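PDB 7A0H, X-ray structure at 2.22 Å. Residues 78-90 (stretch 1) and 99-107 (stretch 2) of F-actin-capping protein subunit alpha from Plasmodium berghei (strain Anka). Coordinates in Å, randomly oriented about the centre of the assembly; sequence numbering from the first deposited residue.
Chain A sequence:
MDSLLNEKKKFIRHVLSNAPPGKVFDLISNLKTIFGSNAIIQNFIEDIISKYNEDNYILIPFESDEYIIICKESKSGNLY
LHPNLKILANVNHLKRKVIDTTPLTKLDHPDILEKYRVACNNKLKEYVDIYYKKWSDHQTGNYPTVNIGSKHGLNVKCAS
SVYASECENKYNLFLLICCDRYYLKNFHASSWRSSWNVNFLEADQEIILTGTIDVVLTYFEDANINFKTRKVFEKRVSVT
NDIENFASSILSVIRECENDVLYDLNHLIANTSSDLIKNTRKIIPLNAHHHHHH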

ATOM      1  N   ASN A  78     -22.093   4.100 -23.287  1.00 79.35           N
ATOM      2  CA  ASN A  78     -20.651   4.099 -23.116  1.00 87.00           C
ATOM      3  C   ASN A  78     -20.143   5.496 -22.826  1.00 65.27           C
ATOM      4  O   ASN A  78     -18.918   5.736 -22.824  1.00 72.21           O
ATOM      5  CB  ASN A  78     -20.047   3.486 -24.379  1.00 80.84           C
ATOM      6  CG  ASN A  78     -20.630   2.075 -24.674  1.00118.19           C
ATOM      7  OD1 ASN A  78     -20.364   1.104 -23.950  1.00104.59           O
ATOM      8  ND2 ASN A  78     -21.480   1.988 -25.704  1.00 93.48           N
ATOM      9  N   LEU A  79     -21.074   6.423 -22.598  1.00 69.40           N
ATOM     10  CA  LEU A  79     -20.850   7.837 -22.300  1.00 63.26           C
ATOM     11  C   LEU A  79     -21.118   8.107 -20.806  1.00 65.38           C
ATOM     12  O   LEU A  79     -21.469   7.219 -20.011  1.00 60.48           O
ATOM     13  CB  LEU A  79     -21.717   8.688 -23.256  1.00 64.13           C
ATOM     14  CG  LEU A  79     -21.635   8.277 -24.787  1.00 62.44           C
ATOM     15  CD1 LEU A  79     -22.395   9.138 -25.753  1.00 54.24           C
ATOM     16  CD2 LEU A  79     -20.222   8.252 -25.309  1.00 50.77           C
ATOM     17  N   TYR A  80     -20.932   9.367 -20.408  1.00 62.53           N
ATOM     18  CA  TYR A  80     -21.013   9.815 -19.025  1.00 47.25           C
ATOM     19  C   TYR A  80     -21.842  11.089 -19.000  1.00 46.54           C
ATOM     20  O   TYR A  80     -21.545  12.026 -19.737  1.00 43.38           O
ATOM     21  CB  TYR A  80     -19.613  10.074 -18.411  1.00 40.59           C
ATOM     22  CG  TYR A  80     -18.865   8.757 -18.329  1.00 56.48           C
ATOM     23  CD1 TYR A  80     -19.117   7.889 -17.290  1.00 47.59           C
ATOM     24  CD2 TYR A  80     -17.954   8.354 -19.361  1.00 54.88           C
ATOM     25  CE1 TYR A  80     -18.508   6.676 -17.234  1.00 54.94           C
ATOM     26  CE2 TYR A  80     -17.290   7.102 -19.317  1.00 44.07           C
ATOM     27  CZ  TYR A  80     -17.601   6.269 -18.292  1.00 60.01           C
ATOM     28  OH  TYR A  80     -16.958   5.090 -18.270  1.00 51.03           O
ATOM     29  N   LEU A  81     -22.822  11.169 -18.083  1.00 59.31           N
ATOM     30  CA  LEU A  81     -23.733  12.307 -18.081  1.00 47.66           C
ATOM     31  C   LEU A  81     -23.122  13.431 -17.280  1.00 50.36           C
ATOM     32  O   LEU A  81     -22.534  13.218 -16.203  1.00 45.52           O
ATOM     33  CB  LEU A  81     -25.104  11.955 -17.498  1.00 52.05           C
ATOM     34  CG  LEU A  81     -26.161  13.083 -17.478  1.00 53.46           C
ATOM     35  CD1 LEU A  81     -26.653  13.442 -18.880  1.00 50.31           C
ATOM     36  CD2 LEU A  81     -27.346  12.694 -16.589  1.00 48.64           C
ATOM     37  N   HIS A  82     -23.206  14.599 -17.822  1.00 43.90           N
ATOM     38  CA  HIS A  82     -23.105  15.763 -16.959  1.00 61.63           C
ATOM     39  C   HIS A  82     -24.536  16.316 -16.734  1.00 49.13           C
ATOM     40  O   HIS A  82     -25.100  16.912 -17.645  1.00 48.73           O
ATOM     41  CB  HIS A  82     -22.217  16.812 -17.614  1.00 53.60           C
ATOM     42  CG  HIS A  82     -21.903  17.972 -16.724  1.00 65.77           C
ATOM     43  ND1 HIS A  82     -22.811  18.969 -16.461  1.00 56.52           N
ATOM     44  CD2 HIS A  82     -20.738  18.344 -16.136  1.00 60.51           C
ATOM     45  CE1 HIS A  82     -22.208  19.927 -15.773  1.00 55.12           C
ATOM     46  NE2 HIS A  82     -20.962  19.561 -15.540  1.00 67.46           N
ATOM     47  N   PRO A  83     -25.155  16.105 -15.575  1.00 56.06           N
ATOM     48  CA  PRO A  83     -26.599  16.398 -15.441  1.00 52.47           C
ATOM     49  C   PRO A  83     -26.966  17.885 -15.481  1.00 52.09           C
ATOM     50  O   PRO A  83     -28.060  18.247 -15.934  1.00 58.01           O
ATOM     51  CB  PRO A  83     -26.977  15.735 -14.116  1.00 45.78           C
ATOM     52  CG  PRO A  83     -25.723  15.442 -13.435  1.00 50.67           C
ATOM     53  CD  PRO A  83     -24.696  15.172 -14.525  1.00 50.40           C
ATOM     54  N   ASN A  84     -26.086  18.768 -15.084  1.00 48.95           N
ATOM     55  CA  ASN A  84     -26.448  20.160 -15.260  1.00 42.94           C
ATOM     56  C   ASN A  84     -26.320  20.658 -16.664  1.00 47.29           C
ATOM     57  O   ASN A  84     -27.163  21.441 -17.100  1.00 59.10           O
ATOM     58  CB  ASN A  84     -25.674  21.044 -14.306  1.00 50.91           C
ATOM     59  CG  ASN A  84     -26.184  20.880 -12.884  1.00 47.68           C
ATOM     60  OD1 ASN A  84     -27.219  20.194 -12.642  1.00 46.78           O
ATOM     61  ND2 ASN A  84     -25.416  21.359 -11.940  1.00 50.44           N
ATOM     62  N   LEU A  85     -25.236  20.302 -17.389  1.00 61.47           N
ATOM     63  CA  LEU A  85     -25.138  20.754 -18.772  1.00 61.32           C
ATOM     64  C   LEU A  85     -26.014  19.965 -19.735  1.00 58.70           C
ATOM     65  O   LEU A  85     -26.226  20.435 -20.865  1.00 58.83           O
ATOM     66  CB  LEU A  85     -23.668  20.720 -19.271  1.00 70.52           C
ATOM     67  CG  LEU A  85     -22.768  21.660 -18.473  1.00 72.35           C
ATOM     68  CD1 LEU A  85     -21.322  21.414 -18.649  1.00 81.39           C
ATOM     69  CD2 LEU A  85     -23.068  23.068 -18.890  1.00 67.54           C
ATOM     70  N   LYS A  86     -26.490  18.776 -19.353  1.00 52.24           N
ATOM     71  CA  LYS A  86     -27.312  17.981 -20.256  1.00 60.46           C
ATOM     72  C   LYS A  86     -26.498  17.579 -21.480  1.00 52.32           C
ATOM     73  O   LYS A  86     -26.812  17.904 -22.627  1.00 53.47           O
ATOM     74  CB  LYS A  86     -28.564  18.767 -20.641  1.00 57.98           C
ATOM     75  CG  LYS A  86     -29.522  19.079 -19.438  1.00 62.20           C
ATOM     76  CD  LYS A  86     -29.966  17.746 -18.779  1.00 66.75           C
ATOM     77  CE  LYS A  86     -31.129  17.905 -17.773  1.00 93.09           C
ATOM     78  NZ  LYS A  86     -30.757  18.586 -16.498  1.00 60.48           N
ATOM     79  N   ILE A  87     -25.454  16.826 -21.207  1.00 61.49           N
ATOM     80  CA  ILE A  87     -24.403  16.484 -22.159  1.00 65.16           C
ATOM     81  C   ILE A  87     -23.959  15.083 -21.786  1.00 56.38           C
ATOM     82  O   ILE A  87     -23.850  14.778 -20.586  1.00 53.50           O
ATOM     83  CB  ILE A  87     -23.256  17.499 -22.055  1.00 63.83           C
ATOM     84  CG1 ILE A  87     -23.391  18.540 -23.143  1.00 56.03           C
ATOM     85  CG2 ILE A  87     -21.916  16.791 -21.965  1.00 69.35           C
ATOM     86  CD1 ILE A  87     -22.444  19.707 -22.875  1.00 89.71           C
ATOM     87  N   LEU A  88     -23.842  14.207 -22.782  1.00 52.75           N
ATOM     88  CA  LEU A  88     -23.170  12.931 -22.628  1.00 58.66           C
ATOM     89  C   LEU A  88     -21.776  13.129 -23.187  1.00 63.12           C
ATOM     90  O   LEU A  88     -21.618  13.596 -24.327  1.00 59.39           O
ATOM     91  CB  LEU A  88     -23.857  11.810 -23.404  1.00 57.45           C
ATOM     92  CG  LEU A  88     -25.359  11.651 -23.129  1.00 68.54           C
ATOM     93  CD1 LEU A  88     -26.036  10.688 -24.131  1.00 65.24           C
ATOM     94  CD2 LEU A  88     -25.615  11.148 -21.728  1.00 66.82           C
ATOM     95  N   ALA A  89     -20.781  12.786 -22.391  1.00 58.13           N
ATOM     96  CA  ALA A  89     -19.386  13.012 -22.733  1.00 53.08           C
ATOM     97  C   ALA A  89     -18.774  11.656 -23.001  1.00 50.75           C
ATOM     98  O   ALA A  89     -18.930  10.696 -22.214  1.00 47.38           O
ATOM     99  CB  ALA A  89     -18.630  13.732 -21.618  1.00 51.65           C
ATOM    100  N   ASN A  90     -18.084  11.577 -24.115  1.00 52.42           N
ATOM    101  CA  ASN A  90     -17.313  10.396 -24.456  1.00 58.28           C
ATOM    102  C   ASN A  90     -15.914  10.596 -23.909  1.00 50.78           C
ATOM    103  O   ASN A  90     -15.285  11.617 -24.186  1.00 57.08           O
ATOM    104  CB  ASN A  90     -17.306  10.206 -25.961  1.00 59.49           C
ATOM    105  CG  ASN A  90     -16.964   8.818 -26.325  1.00 59.79           C
ATOM    106  OD1 ASN A  90     -16.181   8.169 -25.625  1.00 51.51           O
ATOM    107  ND2 ASN A  90     -17.580   8.313 -27.374  1.00 58.48           N
ATOM    108  N   ILE A  99     -13.271  13.386 -25.248  1.00 60.79           N
ATOM    109  CA  ILE A  99     -12.980  13.295 -26.680  1.00 66.37           C
ATOM    110  C   ILE A  99     -14.192  13.557 -27.547  1.00 62.32           C
ATOM    111  O   ILE A  99     -14.052  13.645 -28.761  1.00 57.89           O
ATOM    112  CB  ILE A  99     -12.350  11.932 -27.047  1.00 65.50           C
ATOM    113  CG1 ILE A  99     -13.273  10.755 -26.662  1.00 56.26           C
ATOM    114  CG2 ILE A  99     -11.100  11.740 -26.258  1.00 56.73           C
ATOM    115  CD1 ILE A  99     -12.754   9.316 -27.060  1.00 55.49           C
ATOM    116  N   ASP A 100     -15.385  13.674 -26.982  1.00 55.96           N
ATOM    117  CA  ASP A 100     -16.559  14.041 -27.781  1.00 60.44           C
ATOM    118  C   ASP A 100     -17.690  14.341 -26.800  1.00 59.12           C
ATOM    119  O   ASP A 100     -17.692  13.893 -25.660  1.00 54.04           O
ATOM    120  CB  ASP A 100     -16.853  12.900 -28.795  1.00 57.38           C
ATOM    121  CG  ASP A 100     -17.849  13.268 -29.856  1.00 68.72           C
ATOM    122  OD1 ASP A 100     -17.792  14.406 -30.440  1.00 68.43           O
ATOM    123  OD2 ASP A 100     -18.646  12.337 -30.165  1.00 64.93           O
ATOM    124  N   THR A 101     -18.650  15.126 -27.241  1.00 62.51           N
ATOM    125  CA  THR A 101     -19.802  15.372 -26.397  1.00 64.67           C
ATOM    126  C   THR A 101     -21.037  15.346 -27.262  1.00 69.77           C
ATOM    127  O   THR A 101     -20.998  15.787 -28.415  1.00 71.67           O
ATOM    128  CB  THR A 101     -19.733  16.691 -25.671  1.00 68.01           C
ATOM    129  OG1 THR A 101     -19.604  17.709 -26.645  1.00 67.16           O
ATOM    130  CG2 THR A 101     -18.550  16.753 -24.754  1.00 71.14           C
ATOM    131  N   THR A 102     -22.101  14.794 -26.699  1.00 60.62           N
ATOM    132  CA  THR A 102     -23.385  14.683 -27.399  1.00 70.19           C
ATOM    133  C   THR A 102     -24.412  15.361 -26.496  1.00 66.10           C
ATOM    134  O   THR A 102     -24.745  14.831 -25.426  1.00 63.26           O
ATOM    135  CB  THR A 102     -23.797  13.219 -27.601  1.00 63.41           C
ATOM    136  OG1 THR A 102     -22.705  12.472 -28.136  1.00 78.86           O
ATOM    137  CG2 THR A 102     -25.062  13.166 -28.470  1.00 75.18           C
ATOM    138  N   PRO A 103     -24.924  16.507 -26.911  1.00 66.82           N
ATOM    139  CA  PRO A 103     -25.875  17.266 -26.092  1.00 66.15           C
ATOM    140  C   PRO A 103     -27.265  16.644 -26.030  1.00 60.00           C
ATOM    141  O   PRO A 103     -27.796  16.151 -27.019  1.00 67.21           O
ATOM    142  CB  PRO A 103     -25.929  18.620 -26.818  1.00 58.71           C
ATOM    143  CG  PRO A 103     -25.604  18.246 -28.280  1.00 80.48           C
ATOM    144  CD  PRO A 103     -24.613  17.144 -28.214  1.00 82.89           C
ATOM    145  N   LEU A 104     -27.887  16.733 -24.900  1.00 67.76           N
ATOM    146  CA  LEU A 104     -29.284  16.318 -24.850  1.00 67.27           C
ATOM    147  C   LEU A 104     -30.144  17.499 -25.222  1.00 87.82           C
ATOM    148  O   LEU A 104     -29.774  18.652 -24.997  1.00 85.01           O
ATOM    149  CB  LEU A 104     -29.633  15.810 -23.449  1.00 69.53           C
ATOM    150  CG  LEU A 104     -28.703  14.680 -22.982  1.00 79.45           C
ATOM    151  CD1 LEU A 104     -29.152  14.396 -21.631  1.00 58.89           C
ATOM    152  CD2 LEU A 104     -28.756  13.400 -23.847  1.00 70.51           C
ATOM    153  N   THR A 105     -31.272  17.202 -25.838  1.00 80.29           N
ATOM    154  CA  THR A 105     -32.222  18.248 -26.206  1.00109.70           C
ATOM    155  C   THR A 105     -32.841  18.758 -24.917  1.00103.73           C
ATOM    156  O   THR A 105     -33.200  17.960 -24.044  1.00 94.56           O
ATOM    157  CB  THR A 105     -33.278  17.708 -27.162  1.00 99.71           C
ATOM    158  OG1 THR A 105     -32.649  16.951 -28.222  1.00136.86           O
ATOM    159  CG2 THR A 105     -34.054  18.845 -27.787  1.00110.48           C
ATOM    160  N   LYS A 106     -32.929  20.070 -24.776  1.00110.80           N
ATOM    161  CA  LYS A 106     -33.435  20.662 -23.548  1.00129.43           C
ATOM    162  C   LYS A 106     -34.960  20.655 -23.537  1.00103.76           C
ATOM    163  O   LYS A 106     -35.606  20.754 -24.582  1.00123.33           O
ATOM    164  CB  LYS A 106     -32.943  22.100 -23.399  1.00120.43           C
ATOM    165  CG  LYS A 106     -31.449  22.298 -23.582  1.00113.19           C
ATOM    166  CD  LYS A 106     -30.684  21.916 -22.338  1.00108.06           C
ATOM    167  CE  LYS A 106     -29.301  22.574 -22.302  1.00101.19           C
ATOM    168  NZ  LYS A 106     -28.668  22.296 -20.974  1.00 82.32           N
ATOM    169  N   LEU A 107     -35.536  20.527 -22.343  1.00128.85           N
ATOM    170  CA  LEU A 107     -36.981  20.542 -22.171  1.00119.74           C
ATOM    171  C   LEU A 107     -37.431  21.930 -21.738  1.00128.79           C
ATOM    172  O   LEU A 107     -36.839  22.525 -20.829  1.00106.24           O
ATOM    173  CB  LEU A 107     -37.431  19.521 -21.126  1.00112.08           C
ATOM    174  CG  LEU A 107     -37.306  18.064 -21.513  1.00122.07           C
ATOM    175  CD1 LEU A 107     -37.802  17.178 -20.397  1.00 98.27           C
ATOM    176  CD2 LEU A 107     -38.056  17.747 -22.823  1.00106.98           C
TER
HETATM  177  O   HOH W   1     -27.434  20.065 -23.899  1.00 65.38           O
HETATM  178  O   HOH W   2     -19.011   9.937 -28.647  1.00 53.61           O

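The two stretches bury 639 Å² between them, and three residues cover the most: Leu104, Asn90 and Lys86. Asn90 and Leu104 sit towards opposite ends of an antiparallel pairing in which strand 87-90 runs at 160° to strand 99-103. The register follows from the CA-CA spacings, which alternate between 5.1 Å for Leu88 CA to Thr102 CA and 4.4 Å for Ala89 CA to Thr101 CA, as expected of hydrogen-bonded and non-hydrogen-bonded pairs.

At the Asn90 end the backbone does most of the work. Asn90 N donates to Asp100 O (2.8 Å, 165° at the hydrogen), and Asn90 O accepts from Ile99 N (2.9 Å, 172°); the approach of Asp100 N to the same Asn90 O, at 3.5 Å and 142°, is a weak bond. The side chains of Asn90 and Asp100 lie on the same face, their CB atoms 3.9 Å apart, and water 2 joins their polar ends, accepting from Asn90 ND2 (2.5 Å) and donating to Asp100 OD2 (2.9 Å). An amide and a carboxylate thus suit a margin where solvent can complete the contact.

In the middle, Leu88 and Thr102 exchange two bonds: Leu88 N to Thr102 O at 2.9 Å and Thr102 N to Leu88 O at 2.7 Å, with angles of 173° and 166°. Leu88 O also receives a CA-H...O contact from Thr101 CA at 3.3 Å. On the other face, Ala89 and Thr101 meet through small groups, Ala89 CB lying 4.4 Å from Thr101 CG2, beside the apolar pair of Ile87 CG1 and Pro103 CB at 4.5 Å.

Leu104, just beyond the strand, combines polar and apolar attachment. Its N donates to Lys86 O (2.8 Å, 170°), while its CA-to-CB bond points toward stretch 1, and Leu104 CD1 lies 3.8 Å from Leu81 CD1 and Leu104 CD2 3.9 Å from Leu88 CD1. A branched aliphatic side chain suits this place because its two methyls reach two leucines. Water 1 lies 2.6 Å from Lys86 O and 2.9 Å from Leu104 O, placed to link the two carbonyls.

Lys86 has phi/psi of 64/62 in the turn before the strand. Its CB points toward stretch 2 and lies 4.2 Å from Leu104 CB, but the chain then leads away, and Lys86 NZ bonds Pro83 O at 2.8 Å. Its aliphatic base can therefore pack while its ammonium group bonds Pro83 O and a partner elsewhere in the structure. Lys106 NZ reaches back to donate to Leu85 O at 3.1 Å, although high B-factors make this link less certain than the backbone bonds.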